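Thiol-activated cytolysin (Desulfobulbus propionicus, PDB 6NAL) probably perforates membranes as a pore-forming toxin of the cholesterol-dependent cytolysin family, whose soluble subunits assemble into large oligomeric pores. Local coordinates at residues K52-D58 / V349-Y355; L152-E156 / F178-R182; Y376-T381 / K428-C432; F380-E386 / H398-N404. All coordinates share one frame; numbering follows the deposited sequence.

Overall arrangement
From the N terminus, the chain first enters interaction 1, where strand 44-59 waits for its partner in strand 349-372 and so closes a loop of 290 residues. Interaction 2 opens and shuts within that loop, bringing the loop after strand 147-152 against helix 178-183; the two contacts touch each other. Strand 349-372 then runs toward the beta-sandwich domain, where interaction 3 ties strand 378-389 to strand 422-432. Interaction 4, the hairpin of 378-389 with 394-408, falls within that second loop and shares Phe-380 and Thr-381 with interaction 3. No contact crosses another, and the centres of interactions 1 and 3 stand about 60 Å apart.

Interaction 1: K52-D58 / V349-Y355; sequences KCSYEAD and VHGTTEY
Cys-53, Tyr-55 and Ala-57 pair with Tyr-355, Thr-353 and Gly-351 through six antiparallel backbone hydrogen bonds, the two strand axes running 158° apart. On the face that carries these residues, Tyr-355 turns back over its cross-strand partner Cys-53: with CG between its backbone N and carbonyl carbon (chi1 60°), the ring lies so that Cys-53 CB sits over one face, 3.7 Å from Tyr-355 CZ. Cys-53 SG makes a more oblique sulfur-aromatic contact, while Tyr-55 CB meets the ring edge at Tyr-355 CE1, 3.9 Å away. The other face carries Ser-54, Glu-56, Thr-352 and Glu-354. Glu-56 CG approaches His-350 NE2 at 3.3 Å, crossing nearly at right angles, and a water 2.8 Å from His-350 NE2 donates to Glu-56 OE1, which also has a long, weak ion pair with Arg-397 of the second subunit. At the end of the pairing His-350 ND1 donates in its ring plane to Asp-58 OD1 (2.9 Å). Cys-53 to Glu-56 also pair in parallel with a strand of that subunit, continuing the sheet. The His-350 ring is thus engaged at both nitrogens, which should restrict its rotation; Asp-58, more than water-linked Glu-56, would probably stabilise positive charge there.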
loop_
_atom_site.group_PDB
_atom_site.type_symbol
_atom_site.label_atom_id
_atom_site.label_comp_id
_atom_site.label_asym_id
_atom_site.label_seq_id
_atom_site.Cartn_x
_atom_site.Cartn_y
_atom_site.Cartn_z
ATOM N N LYS A 52 -4.858 -8.136 9.203
ATOM C CA LYS A 52 -4.914 -8.600 10.564
ATOM C C LYS A 52 -3.769 -7.940 11.308
ATOM O O LYS A 52 -2.612 -8.044 10.871
ATOM C CB LYS A 52 -4.796 -10.121 10.601
ATOM C CG LYS A 52 -4.950 -10.708 11.998
ATOM C CD LYS A 52 -5.053 -12.245 11.991
ATOM C CE LYS A 52 -4.364 -12.817 13.263
ATOM N NZ LYS A 52 -5.036 -13.950 13.942
ATOM N N CYS A 53 -4.104 -7.262 12.423
ATOM C CA CYS A 53 -3.140 -6.552 13.249
ATOM C C CYS A 53 -3.387 -6.865 14.709
ATOM O O CYS A 53 -4.476 -7.283 15.095
ATOM C CB CYS A 53 -3.224 -5.018 13.142
ATOM S SG CYS A 53 -3.263 -4.399 11.516
ATOM N N SER A 54 -2.373 -6.596 15.524
ATOM C CA SER A 54 -2.494 -6.597 16.965
ATOM C C SER A 54 -1.880 -5.312 17.521
ATOM O O SER A 54 -1.003 -4.690 16.925
ATOM C CB SER A 54 -1.869 -7.843 17.555
ATOM O OG SER A 54 -0.493 -7.721 17.748
ATOM N N TYR A 55 -2.439 -4.853 18.612
ATOM C CA TYR A 55 -2.002 -3.635 19.252
ATOM C C TYR A 55 -1.546 -4.047 20.636
ATOM O O TYR A 55 -2.245 -4.802 21.308
ATOM C CB TYR A 55 -3.114 -2.603 19.326
ATOM C CG TYR A 55 -2.647 -1.325 19.985
ATOM C CD1 TYR A 55 -1.846 -0.415 19.304
ATOM C CD2 TYR A 55 -2.995 -1.040 21.286
ATOM C CE1 TYR A 55 -1.393 0.745 19.900
ATOM C CE2 TYR A 55 -2.539 0.157 21.933
ATOM C CZ TYR A 55 -1.746 1.024 21.229
ATOM O OH TYR A 55 -1.292 2.178 21.782
ATOM N N GLU A 56 -0.402 -3.532 21.055
ATOM C CA GLU A 56 0.259 -3.871 22.297
ATOM C C GLU A 56 0.481 -2.567 23.031
ATOM O O GLU A 56 1.061 -1.644 22.439
ATOM C CB GLU A 56 1.594 -4.495 21.995
ATOM C CG GLU A 56 2.202 -5.376 22.999
ATOM C CD GLU A 56 2.839 -6.616 22.349
ATOM O OE1 GLU A 56 3.713 -7.211 23.020
ATOM O OE2 GLU A 56 2.449 -7.027 21.209
ATOM N N ALA A 57 0.105 -2.525 24.317
ATOM C CA ALA A 57 0.336 -1.348 25.149
ATOM C C ALA A 57 0.135 -1.652 26.633
ATOM O O ALA A 57 -0.552 -2.603 27.008
ATOM C CB ALA A 57 -0.590 -0.200 24.743
ATOM N N ASP A 58 0.741 -0.826 27.472
ATOM C CA ASP A 58 0.462 -0.889 28.910
ATOM C C ASP A 58 -1.010 -0.613 29.187
ATOM O O ASP A 58 -1.559 0.378 28.717
ATOM C CB ASP A 58 1.333 0.121 29.635
ATOM C CG ASP A 58 2.793 -0.254 29.608
ATOM O OD1 ASP A 58 3.131 -1.466 29.392
ATOM O OD2 ASP A 58 3.603 0.685 29.791
ATOM N N VAL A 349 -0.197 -4.242 34.119
ATOM C CA VAL A 349 -0.026 -5.259 33.095
ATOM C C VAL A 349 0.106 -4.632 31.711
ATOM O O VAL A 349 -0.254 -3.471 31.482
ATOM C CB VAL A 349 -1.167 -6.292 33.096
ATOM C CG1 VAL A 349 -1.035 -7.179 34.324
ATOM C CG2 VAL A 349 -2.507 -5.639 33.077
ATOM N N HIS A 350 0.697 -5.426 30.808
ATOM C CA HIS A 350 0.718 -5.265 29.361
ATOM C C HIS A 350 -0.523 -5.912 28.782
ATOM O O HIS A 350 -0.989 -6.940 29.280
ATOM C CB HIS A 350 1.952 -5.973 28.785
ATOM C CG HIS A 350 2.659 -5.227 27.701
ATOM N ND1 HIS A 350 3.186 -3.960 27.885
ATOM C CD2 HIS A 350 2.964 -5.585 26.426
ATOM C CE1 HIS A 350 3.760 -3.561 26.759
ATOM N NE2 HIS A 350 3.643 -4.529 25.862
ATOM N N GLY A 351 -1.058 -5.321 27.733
ATOM C CA GLY A 351 -2.174 -5.910 27.031
ATOM C C GLY A 351 -1.888 -6.040 25.551
ATOM O O GLY A 351 -1.171 -5.230 24.963
ATOM N N THR A 352 -2.487 -7.062 24.951
ATOM C CA THR A 352 -2.454 -7.256 23.503
ATOM C C THR A 352 -3.857 -7.575 23.028
ATOM O O THR A 352 -4.606 -8.258 23.732
ATOM C CB THR A 352 -1.547 -8.413 23.074
ATOM O OG1 THR A 352 -0.175 -8.060 23.271
ATOM C CG2 THR A 352 -1.790 -8.790 21.593
ATOM N N THR A 353 -4.206 -7.117 21.830
ATOM C CA THR A 353 -5.510 -7.431 21.257
ATOM C C THR A 353 -5.388 -7.348 19.730
ATOM O O THR A 353 -4.670 -6.499 19.211
ATOM C CB THR A 353 -6.573 -6.470 21.801
ATOM O OG1 THR A 353 -7.883 -6.879 21.363
ATOM C CG2 THR A 353 -6.260 -5.048 21.328
ATOM N N GLU A 354 -6.072 -8.239 19.023
ATOM C CA GLU A 354 -6.021 -8.287 17.576
ATOM C C GLU A 354 -7.268 -7.643 17.001
ATOM O O GLU A 354 -8.304 -7.540 17.655
ATOM C CB GLU A 354 -5.875 -9.717 17.073
ATOM C CG GLU A 354 -4.643 -10.395 17.657
ATOM C CD GLU A 354 -4.530 -11.875 17.319
ATOM O OE1 GLU A 354 -5.553 -12.460 16.899
ATOM O OE2 GLU A 354 -3.417 -12.444 17.483
ATOM N N TYR A 355 -7.127 -7.151 15.783
ATOM C CA TYR A 355 -8.214 -6.499 15.091
ATOM C C TYR A 355 -7.960 -6.607 13.594
ATOM O O TYR A 355 -6.853 -6.917 13.148
ATOM C CB TYR A 355 -8.373 -5.051 15.541
ATOM C CG TYR A 355 -7.195 -4.149 15.317
ATOM C CD1 TYR A 355 -6.172 -4.061 16.236
ATOM C CD2 TYR A 355 -7.163 -3.309 14.227
ATOM C CE1 TYR A 355 -5.103 -3.169 16.042
ATOM C CE2 TYR A 355 -6.129 -2.427 14.024
ATOM C CZ TYR A 355 -5.090 -2.371 14.933
ATOM O OH TYR A 355 -4.048 -1.508 14.705
HETATM O O HOH W 1 5.792 -4.939 24.084
#

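Interaction 2: L152-E156 / F178-R182; sequences LVYDE and FSSTR
Phe-178 pushes its ring against the bend at Val-153 to Glu-156 by van der Waals and CH-pi contacts with backbone, a methyl group and a carboxylate. Asp-155 CA stands over the centre of the ring, a CH-pi contact 3.8 Å from the centroid. Val-153 CG2 abuts the edge at Phe-178 CZ (3.6 Å), and the Glu-156 side chain runs alongside the ring, antiparallel to it, Glu-156 CD 3.3 Å from Phe-178 CD2. The polar and cation-pi contacts belong to Arg-182. Bent at chi3 (47°), it brings NH2 above the centre of the Tyr-154 ring, the two planes 74° apart. NH1 donates in the guanidinium plane to Tyr-154 OH at 3.2 Å, so one group grips the ring's face and its hydroxyl. Asp-155, N-cap of the following helix, turns its carboxylate away: OD1 caps Glu-158 N and OD2 bonds to Thr-27. The bend joins helix 178-183 to the start of helix 156-163, with Val-153 on strand 187-202 and Tyr-154 against Tyr-355 of strand 349-372.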
loop_
_atom_site.group_PDB
_atom_site.type_symbol
_atom_site.label_atom_id
_atom_site.label_comp_id
_atom_site.label_asym_id
_atom_site.label_seq_id
_atom_site.Cartn_x
_atom_site.Cartn_y
_atom_site.Cartn_z
ATOM N N LEU A 152 -9.585 4.907 15.437
ATOM C CA LEU A 152 -10.631 3.952 15.104
ATOM C C LEU A 152 -10.654 2.859 16.155
ATOM O O LEU A 152 -9.634 2.583 16.785
ATOM C CB LEU A 152 -10.345 3.347 13.751
ATOM C CG LEU A 152 -10.554 4.172 12.487
ATOM C CD1 LEU A 152 -9.866 3.428 11.286
ATOM C CD2 LEU A 152 -12.012 4.427 12.301
ATOM N N VAL A 153 -11.818 2.253 16.377
ATOM C CA VAL A 153 -11.944 1.183 17.364
ATOM C C VAL A 153 -12.736 0.044 16.736
ATOM O O VAL A 153 -13.858 0.245 16.252
ATOM C CB VAL A 153 -12.583 1.636 18.706
ATOM C CG1 VAL A 153 -11.993 2.997 19.171
ATOM C CG2 VAL A 153 -14.045 1.806 18.640
ATOM N N TYR A 154 -12.139 -1.145 16.744
ATOM C CA TYR A 154 -12.749 -2.310 16.141
ATOM C C TYR A 154 -13.718 -2.957 17.096
ATOM O O TYR A 154 -14.788 -3.372 16.675
ATOM C CB TYR A 154 -11.673 -3.318 15.739
ATOM C CG TYR A 154 -12.176 -4.628 15.087
ATOM C CD1 TYR A 154 -12.810 -4.648 13.822
ATOM C CD2 TYR A 154 -11.986 -5.858 15.737
ATOM C CE1 TYR A 154 -13.259 -5.852 13.260
ATOM C CE2 TYR A 154 -12.396 -7.046 15.166
ATOM C CZ TYR A 154 -13.027 -7.039 13.931
ATOM O OH TYR A 154 -13.448 -8.233 13.380
ATOM N N ASP A 155 -13.359 -3.073 18.379
ATOM C CA ASP A 155 -14.252 -3.705 19.353
ATOM C C ASP A 155 -13.919 -3.203 20.758
ATOM O O ASP A 155 -13.020 -2.376 20.955
ATOM C CB ASP A 155 -14.176 -5.250 19.275
ATOM C CG ASP A 155 -12.756 -5.800 19.512
ATOM O OD1 ASP A 155 -11.837 -4.965 19.778
ATOM O OD2 ASP A 155 -12.565 -7.051 19.404
ATOM N N GLU A 156 -14.652 -3.732 21.746
ATOM C CA GLU A 156 -14.516 -3.239 23.111
ATOM C C GLU A 156 -13.092 -3.401 23.621
ATOM O O GLU A 156 -12.661 -2.638 24.492
ATOM C CB GLU A 156 -15.498 -3.954 24.042
ATOM C CG GLU A 156 -16.981 -3.623 23.814
ATOM C CD GLU A 156 -17.681 -4.637 22.874
ATOM O OE1 GLU A 156 -16.955 -5.413 22.169
ATOM O OE2 GLU A 156 -18.949 -4.638 22.825
ATOM N N PHE A 178 -21.029 -3.110 19.748
ATOM C CA PHE A 178 -20.392 -3.374 18.470
ATOM C C PHE A 178 -21.084 -4.446 17.651
ATOM O O PHE A 178 -20.869 -4.496 16.443
ATOM C CB PHE A 178 -18.952 -3.752 18.702
ATOM C CG PHE A 178 -18.114 -2.605 19.130
ATOM C CD1 PHE A 178 -17.531 -1.779 18.202
ATOM C CD2 PHE A 178 -17.936 -2.327 20.462
ATOM C CE1 PHE A 178 -16.747 -0.731 18.599
ATOM C CE2 PHE A 178 -17.156 -1.275 20.848
ATOM C CZ PHE A 178 -16.562 -0.487 19.921
ATOM N N SER A 179 -21.922 -5.285 18.259
ATOM C CA SER A 179 -22.718 -6.211 17.465
ATOM C C SER A 179 -23.755 -5.457 16.632
ATOM O O SER A 179 -23.934 -5.754 15.445
ATOM C CB SER A 179 -23.367 -7.264 18.375
ATOM O OG SER A 179 -24.378 -6.736 19.220
ATOM N N SER A 180 -24.424 -4.450 17.216
ATOM C CA SER A 180 -25.359 -3.659 16.416
ATOM C C SER A 180 -24.627 -2.869 15.332
ATOM O O SER A 180 -25.165 -2.678 14.229
ATOM C CB SER A 180 -26.167 -2.685 17.280
ATOM O OG SER A 180 -26.908 -3.348 18.283
ATOM N N THR A 181 -23.402 -2.410 15.633
ATOM C CA THR A 181 -22.684 -1.493 14.754
ATOM C C THR A 181 -22.147 -2.209 13.525
ATOM O O THR A 181 -22.201 -1.666 12.418
ATOM C CB THR A 181 -21.546 -0.815 15.526
ATOM O OG1 THR A 181 -22.077 0.279 16.286
ATOM C CG2 THR A 181 -20.511 -0.272 14.607
ATOM N N ARG A 182 -21.588 -3.407 13.698
ATOM C CA ARG A 182 -21.098 -4.141 12.535
ATOM C C ARG A 182 -22.249 -4.795 11.780
ATOM O O ARG A 182 -22.155 -4.967 10.564
ATOM C CB ARG A 182 -20.023 -5.155 12.951
ATOM C CG ARG A 182 -20.498 -6.496 13.484
ATOM C CD ARG A 182 -19.299 -7.313 14.034
ATOM N NE ARG A 182 -18.418 -6.530 14.913
ATOM C CZ ARG A 182 -17.087 -6.599 14.927
ATOM N NH1 ARG A 182 -16.440 -7.430 14.103
ATOM N NH2 ARG A 182 -16.402 -5.834 15.773
#

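Interaction 3: Y376-T381 / K428-C432; sequences YVARFT and KTEGC
Arg-379 reaches across to Glu-430 from the neighbouring antiparallel strand. From its CB the chain takes the tight position between backbone N and carbonyl carbon (chi1 56°), then runs extended. CG and CD skirt the carboxylate, with Arg-379 CG 3.8 Å from Glu-430 OE1. NE makes the main link, a nearly straight salt-bridge hydrogen bond of 2.9 Å to Glu-430 OE1. That oxygen lies near the guanidinium plane, yet is approached from above its own carboxylate plane, the two planes being 51° apart. At the tip Arg-379 NH2 makes weak bonds of 3.4 Å each to OE1 and OE2 of Glu-430. On the opposite face of the sheet Thr-429 CG2 lies beside the Phe-380 ring, 3.6 Å from CD2, and Tyr-376 CD1 rests 3.8 Å from Gly-431 CA. Strand 440-449 flanks 428-432 and supplies Trp-440, in cation-pi contact with Arg-379 on the face of Arg-379 and Glu-430; on the face of Phe-380 and Thr-429, Ala-378 and Tyr-376 also pack on strand 454-462, giving the sandwich its second layer.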
loop_
_atom_site.group_PDB
_atom_site.type_symbol
_atom_site.label_atom_id
_atom_site.label_comp_id
_atom_site.label_asym_id
_atom_site.label_seq_id
_atom_site.Cartn_x
_atom_site.Cartn_y
_atom_site.Cartn_z
ATOM N N TYR A 376 -3.199 16.822 -42.535
ATOM C CA TYR A 376 -2.570 15.554 -42.902
ATOM C C TYR A 376 -3.445 14.445 -42.318
ATOM O O TYR A 376 -4.376 14.710 -41.573
ATOM C CB TYR A 376 -1.121 15.440 -42.414
ATOM C CG TYR A 376 -0.913 15.740 -40.932
ATOM C CD1 TYR A 376 -1.265 14.815 -39.962
ATOM C CD2 TYR A 376 -0.364 16.954 -40.512
ATOM C CE1 TYR A 376 -1.098 15.099 -38.604
ATOM C CE2 TYR A 376 -0.190 17.249 -39.160
ATOM C CZ TYR A 376 -0.543 16.322 -38.203
ATOM O OH TYR A 376 -0.352 16.575 -36.847
ATOM N N VAL A 377 -3.191 13.209 -42.717
ATOM C CA VAL A 377 -3.917 12.058 -42.187
ATOM C C VAL A 377 -3.166 11.582 -40.961
ATOM O O VAL A 377 -1.931 11.476 -40.977
ATOM C CB VAL A 377 -4.029 10.934 -43.233
ATOM C CG1 VAL A 377 -4.587 9.657 -42.587
ATOM C CG2 VAL A 377 -4.927 11.364 -44.416
ATOM N N ALA A 378 -3.883 11.319 -39.900
ATOM C CA ALA A 378 -3.232 10.961 -38.655
ATOM C C ALA A 378 -3.873 9.705 -38.092
ATOM O O ALA A 378 -5.037 9.413 -38.344
ATOM C CB ALA A 378 -3.337 12.092 -37.650
ATOM N N ARG A 379 -3.110 8.952 -37.341
ATOM C CA ARG A 379 -3.714 7.886 -36.571
ATOM C C ARG A 379 -3.230 7.970 -35.143
ATOM O O ARG A 379 -2.106 8.414 -34.864
ATOM C CB ARG A 379 -3.415 6.524 -37.154
ATOM C CG ARG A 379 -1.985 6.267 -37.302
ATOM C CD ARG A 379 -1.771 5.057 -38.166
ATOM N NE ARG A 379 -0.374 4.676 -38.037
ATOM C CZ ARG A 379 0.258 3.923 -38.919
ATOM N NH1 ARG A 379 -0.414 3.441 -39.962
ATOM N NH2 ARG A 379 1.542 3.646 -38.746
ATOM N N PHE A 380 -4.143 7.560 -34.265
ATOM C CA PHE A 380 -4.011 7.531 -32.815
ATOM C C PHE A 380 -3.990 6.074 -32.337
ATOM O O PHE A 380 -4.792 5.254 -32.791
ATOM C CB PHE A 380 -5.198 8.242 -32.132
ATOM C CG PHE A 380 -5.266 9.729 -32.336
ATOM C CD1 PHE A 380 -5.928 10.240 -33.413
ATOM C CD2 PHE A 380 -4.731 10.601 -31.414
ATOM C CE1 PHE A 380 -6.010 11.596 -33.634
ATOM C CE2 PHE A 380 -4.822 11.978 -31.627
ATOM C CZ PHE A 380 -5.476 12.462 -32.746
ATOM N N THR A 381 -3.110 5.758 -31.388
ATOM C CA THR A 381 -3.115 4.469 -30.689
ATOM C C THR A 381 -3.153 4.712 -29.187
ATOM O O THR A 381 -2.293 5.420 -28.645
ATOM C CB THR A 381 -1.888 3.652 -31.063
ATOM O OG1 THR A 381 -1.793 3.620 -32.485
ATOM C CG2 THR A 381 -1.985 2.213 -30.565
ATOM N N LYS A 428 0.006 7.210 -28.493
ATOM C CA LYS A 428 0.920 7.462 -29.598
ATOM C C LYS A 428 0.156 8.137 -30.725
ATOM O O LYS A 428 -0.946 7.719 -31.060
ATOM C CB LYS A 428 1.558 6.162 -30.144
ATOM C CG LYS A 428 2.683 6.371 -31.134
ATOM C CD LYS A 428 2.801 5.235 -32.107
ATOM C CE LYS A 428 3.722 4.130 -31.584
ATOM N NZ LYS A 428 3.792 2.990 -32.554
ATOM N N THR A 429 0.755 9.157 -31.332
ATOM C CA THR A 429 0.161 9.840 -32.475
ATOM C C THR A 429 1.121 9.826 -33.664
ATOM O O THR A 429 2.308 10.137 -33.513
ATOM C CB THR A 429 -0.197 11.291 -32.135
ATOM O OG1 THR A 429 0.973 12.013 -31.691
ATOM C CG2 THR A 429 -1.204 11.340 -31.046
ATOM N N GLU A 430 0.603 9.507 -34.854
ATOM C CA GLU A 430 1.415 9.544 -36.058
ATOM C C GLU A 430 0.714 10.356 -37.140
ATOM O O GLU A 430 -0.512 10.374 -37.245
ATOM C CB GLU A 430 1.706 8.147 -36.552
ATOM C CG GLU A 430 2.473 7.303 -35.579
ATOM C CD GLU A 430 2.395 5.827 -35.934
ATOM O OE1 GLU A 430 1.305 5.235 -35.778
ATOM O OE2 GLU A 430 3.414 5.258 -36.375
ATOM N N GLY A 431 1.508 11.047 -37.936
ATOM C CA GLY A 431 0.965 11.831 -39.014
ATOM C C GLY A 431 1.618 11.379 -40.286
ATOM O O GLY A 431 2.838 11.210 -40.312
ATOM N N CYS A 432 0.823 11.127 -41.323
ATOM C CA CYS A 432 1.366 10.737 -42.622
ATOM C C CYS A 432 1.936 11.956 -43.343
ATOM O O CYS A 432 1.194 12.900 -43.655
ATOM C CB CYS A 432 0.288 10.092 -43.477
ATOM S SG CYS A 432 0.909 9.650 -45.124
HETATM O O HOH W 2 -1.068 12.853 -44.631
HETATM O O HOH W 3 -0.491 5.956 -33.714
#

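Interaction 4: F380-E386 / H398-N404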
loop_
_atom_site.group_PDB
_atom_site.type_symbol
_atom_site.label_atom_id
_atom_site.label_comp_id
_atom_site.label_asym_id
_atom_site.label_seq_id
_atom_site.Cartn_x
_atom_site.Cartn_y
_atom_site.Cartn_z
ATOM N N PHE A 380 -4.143 7.560 -34.265
ATOM C CA PHE A 380 -4.011 7.531 -32.815
ATOM C C PHE A 380 -3.990 6.074 -32.337
ATOM O O PHE A 380 -4.792 5.254 -32.791
ATOM C CB PHE A 380 -5.198 8.242 -32.132
ATOM C CG PHE A 380 -5.266 9.729 -32.336
ATOM C CD1 PHE A 380 -5.928 10.240 -33.413
ATOM C CD2 PHE A 380 -4.731 10.601 -31.414
ATOM C CE1 PHE A 380 -6.010 11.596 -33.634
ATOM C CE2 PHE A 380 -4.822 11.978 -31.627
ATOM C CZ PHE A 380 -5.476 12.462 -32.746
ATOM N N THR A 381 -3.110 5.758 -31.388
ATOM C CA THR A 381 -3.115 4.469 -30.689
ATOM C C THR A 381 -3.153 4.712 -29.187
ATOM O O THR A 381 -2.293 5.420 -28.645
ATOM C CB THR A 381 -1.888 3.652 -31.063
ATOM O OG1 THR A 381 -1.793 3.620 -32.485
ATOM C CG2 THR A 381 -1.985 2.213 -30.565
ATOM N N VAL A 382 -4.161 4.164 -28.520
ATOM C CA VAL A 382 -4.321 4.319 -27.082
ATOM C C VAL A 382 -4.532 2.946 -26.457
ATOM O O VAL A 382 -5.376 2.178 -26.917
ATOM C CB VAL A 382 -5.477 5.257 -26.732
ATOM C CG1 VAL A 382 -5.557 5.364 -25.211
ATOM C CG2 VAL A 382 -5.265 6.598 -27.361
ATOM N N THR A 383 -3.723 2.620 -25.446
ATOM C CA THR A 383 -3.791 1.347 -24.745
ATOM C C THR A 383 -3.724 1.598 -23.238
ATOM O O THR A 383 -3.290 2.655 -22.778
ATOM C CB THR A 383 -2.660 0.396 -25.190
ATOM O OG1 THR A 383 -1.416 0.906 -24.708
ATOM C CG2 THR A 383 -2.636 0.240 -26.753
ATOM N N TRP A 384 -4.186 0.629 -22.464
ATOM C CA TRP A 384 -4.136 0.757 -21.013
ATOM C C TRP A 384 -4.354 -0.609 -20.395
ATOM O O TRP A 384 -4.709 -1.577 -21.070
ATOM C CB TRP A 384 -5.174 1.744 -20.468
ATOM C CG TRP A 384 -6.587 1.382 -20.772
ATOM C CD1 TRP A 384 -7.400 0.608 -20.026
ATOM C CD2 TRP A 384 -7.356 1.792 -21.914
ATOM N NE1 TRP A 384 -8.625 0.454 -20.652
ATOM C CE2 TRP A 384 -8.626 1.186 -21.807
ATOM C CE3 TRP A 384 -7.096 2.611 -23.014
ATOM C CZ2 TRP A 384 -9.629 1.371 -22.760
ATOM C CZ3 TRP A 384 -8.095 2.795 -23.965
ATOM C CH2 TRP A 384 -9.350 2.189 -23.819
ATOM N N ASP A 385 -4.171 -0.660 -19.084
ATOM C CA ASP A 385 -4.377 -1.878 -18.324
ATOM C C ASP A 385 -5.589 -1.701 -17.431
ATOM O O ASP A 385 -5.797 -0.627 -16.878
ATOM C CB ASP A 385 -3.145 -2.205 -17.478
ATOM C CG ASP A 385 -2.026 -2.883 -18.275
ATOM O OD1 ASP A 385 -2.315 -3.518 -19.343
ATOM O OD2 ASP A 385 -0.858 -2.792 -17.794
ATOM N N GLU A 386 -6.391 -2.747 -17.286
ATOM C CA GLU A 386 -7.521 -2.714 -16.373
ATOM C C GLU A 386 -7.323 -3.706 -15.231
ATOM O O GLU A 386 -7.029 -4.893 -15.459
ATOM C CB GLU A 386 -8.822 -3.000 -17.119
ATOM C CG GLU A 386 -9.343 -1.801 -17.907
ATOM C CD GLU A 386 -10.520 -2.133 -18.839
ATOM O OE1 GLU A 386 -11.154 -3.210 -18.660
ATOM O OE2 GLU A 386 -10.813 -1.297 -19.744
ATOM N N HIS A 398 -4.678 -6.242 -20.396
ATOM C CA HIS A 398 -4.291 -5.269 -21.400
ATOM C C HIS A 398 -5.458 -4.981 -22.327
ATOM O O HIS A 398 -6.123 -5.897 -22.793
ATOM C CB HIS A 398 -3.096 -5.790 -22.195
ATOM C CG HIS A 398 -2.523 -4.783 -23.144
ATOM N ND1 HIS A 398 -2.084 -3.540 -22.745
ATOM C CD2 HIS A 398 -2.316 -4.844 -24.473
ATOM C CE1 HIS A 398 -1.643 -2.877 -23.795
ATOM N NE2 HIS A 398 -1.782 -3.645 -24.858
ATOM N N LYS A 399 -5.719 -3.703 -22.580
ATOM C CA LYS A 399 -6.856 -3.285 -23.383
ATOM C C LYS A 399 -6.438 -2.171 -24.347
ATOM O O LYS A 399 -5.378 -1.561 -24.219
ATOM C CB LYS A 399 -8.011 -2.783 -22.526
ATOM C CG LYS A 399 -8.551 -3.748 -21.511
ATOM C CD LYS A 399 -9.525 -4.728 -22.124
ATOM C CE LYS A 399 -10.375 -5.351 -21.013
ATOM N NZ LYS A 399 -10.865 -6.717 -21.357
ATOM N N GLY A 400 -7.298 -1.920 -25.320
ATOM C CA GLY A 400 -6.988 -1.011 -26.393
ATOM C C GLY A 400 -8.232 -0.290 -26.841
ATOM O O GLY A 400 -9.314 -0.868 -26.937
ATOM N N TRP A 401 -8.086 0.980 -27.153
ATOM C CA TRP A 401 -9.172 1.715 -27.772
ATOM C C TRP A 401 -9.535 1.100 -29.115
ATOM O O TRP A 401 -8.652 0.757 -29.911
ATOM C CB TRP A 401 -8.749 3.148 -28.000
ATOM C CG TRP A 401 -9.760 4.005 -28.609
ATOM C CD1 TRP A 401 -11.065 4.085 -28.268
ATOM C CD2 TRP A 401 -9.556 4.947 -29.658
ATOM N NE1 TRP A 401 -11.697 5.024 -29.039
ATOM C CE2 TRP A 401 -10.788 5.563 -29.906
ATOM C CE3 TRP A 401 -8.458 5.307 -30.429
ATOM C CZ2 TRP A 401 -10.944 6.542 -30.856
ATOM C CZ3 TRP A 401 -8.613 6.270 -31.375
ATOM C CH2 TRP A 401 -9.846 6.888 -31.577
ATOM N N GLU A 402 -10.844 1.026 -29.392
ATOM C CA GLU A 402 -11.310 0.350 -30.607
ATOM C C GLU A 402 -10.811 1.064 -31.857
ATOM O O GLU A 402 -10.599 0.432 -32.909
ATOM C CB GLU A 402 -12.846 0.252 -30.592
ATOM C CG GLU A 402 -13.614 1.548 -31.010
ATOM C CD GLU A 402 -14.972 1.722 -30.274
ATOM O OE1 GLU A 402 -14.999 2.390 -29.198
ATOM O OE2 GLU A 402 -16.011 1.193 -30.762
ATOM N N GLY A 403 -10.569 2.385 -31.753
ATOM C CA GLY A 403 -10.125 3.173 -32.885
ATOM C C GLY A 403 -8.653 3.118 -33.228
ATOM O O GLY A 403 -8.216 3.841 -34.130
ATOM N N ASN A 404 -7.863 2.336 -32.496
ATOM C CA ASN A 404 -6.423 2.337 -32.664
ATOM C C ASN A 404 -6.062 2.041 -34.102
ATOM O O ASN A 404 -6.701 1.219 -34.755
ATOM C CB ASN A 404 -5.795 1.300 -31.744
ATOM C CG ASN A 404 -5.722 1.791 -30.320
ATOM O OD1 ASN A 404 -6.120 2.927 -30.018
ATOM N ND2 ASN A 404 -5.262 0.951 -29.439
HETATM O O HOH W 4 -6.982 6.335 -35.092
#
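Val-382 meets the type I turn Trp-401 to Asn-404, where the Asn-404 side-chain amide bonds to both its N-H and its C=O, as a backbone partner would. OD1 accepts from Val-382 N (2.8 Å) and ND2 donates to Val-382 O (2.8 Å), while Trp-401 N reaches the same oxygen from the opposite face of its plane. Thr-381 CG2 and Thr-383 CG2 both lie on one side of that amide, 3.7 and 3.8 Å from Asn-404 ND2. On the other face of the hairpin the bulky groups interlock. The Trp-384 indole lies against the backbone at Trp-401, CZ3 3.7 Å from Trp-401 N, and Lys-399 CB covers its five-membered ring. The Trp-401 ring, whose own face takes Gly-403 N over the centre, touches Phe-380 CB with its CZ3 (4.0 Å). Both indoles also pack on strand 412-418. Trp-384 NE1 is held in its ring plane by Glu-386 OE2 (2.9 Å), limiting rotation of the indole. The Asn-404 amide, bonded through both OD1 and ND2, separately ties the turn to Val-382.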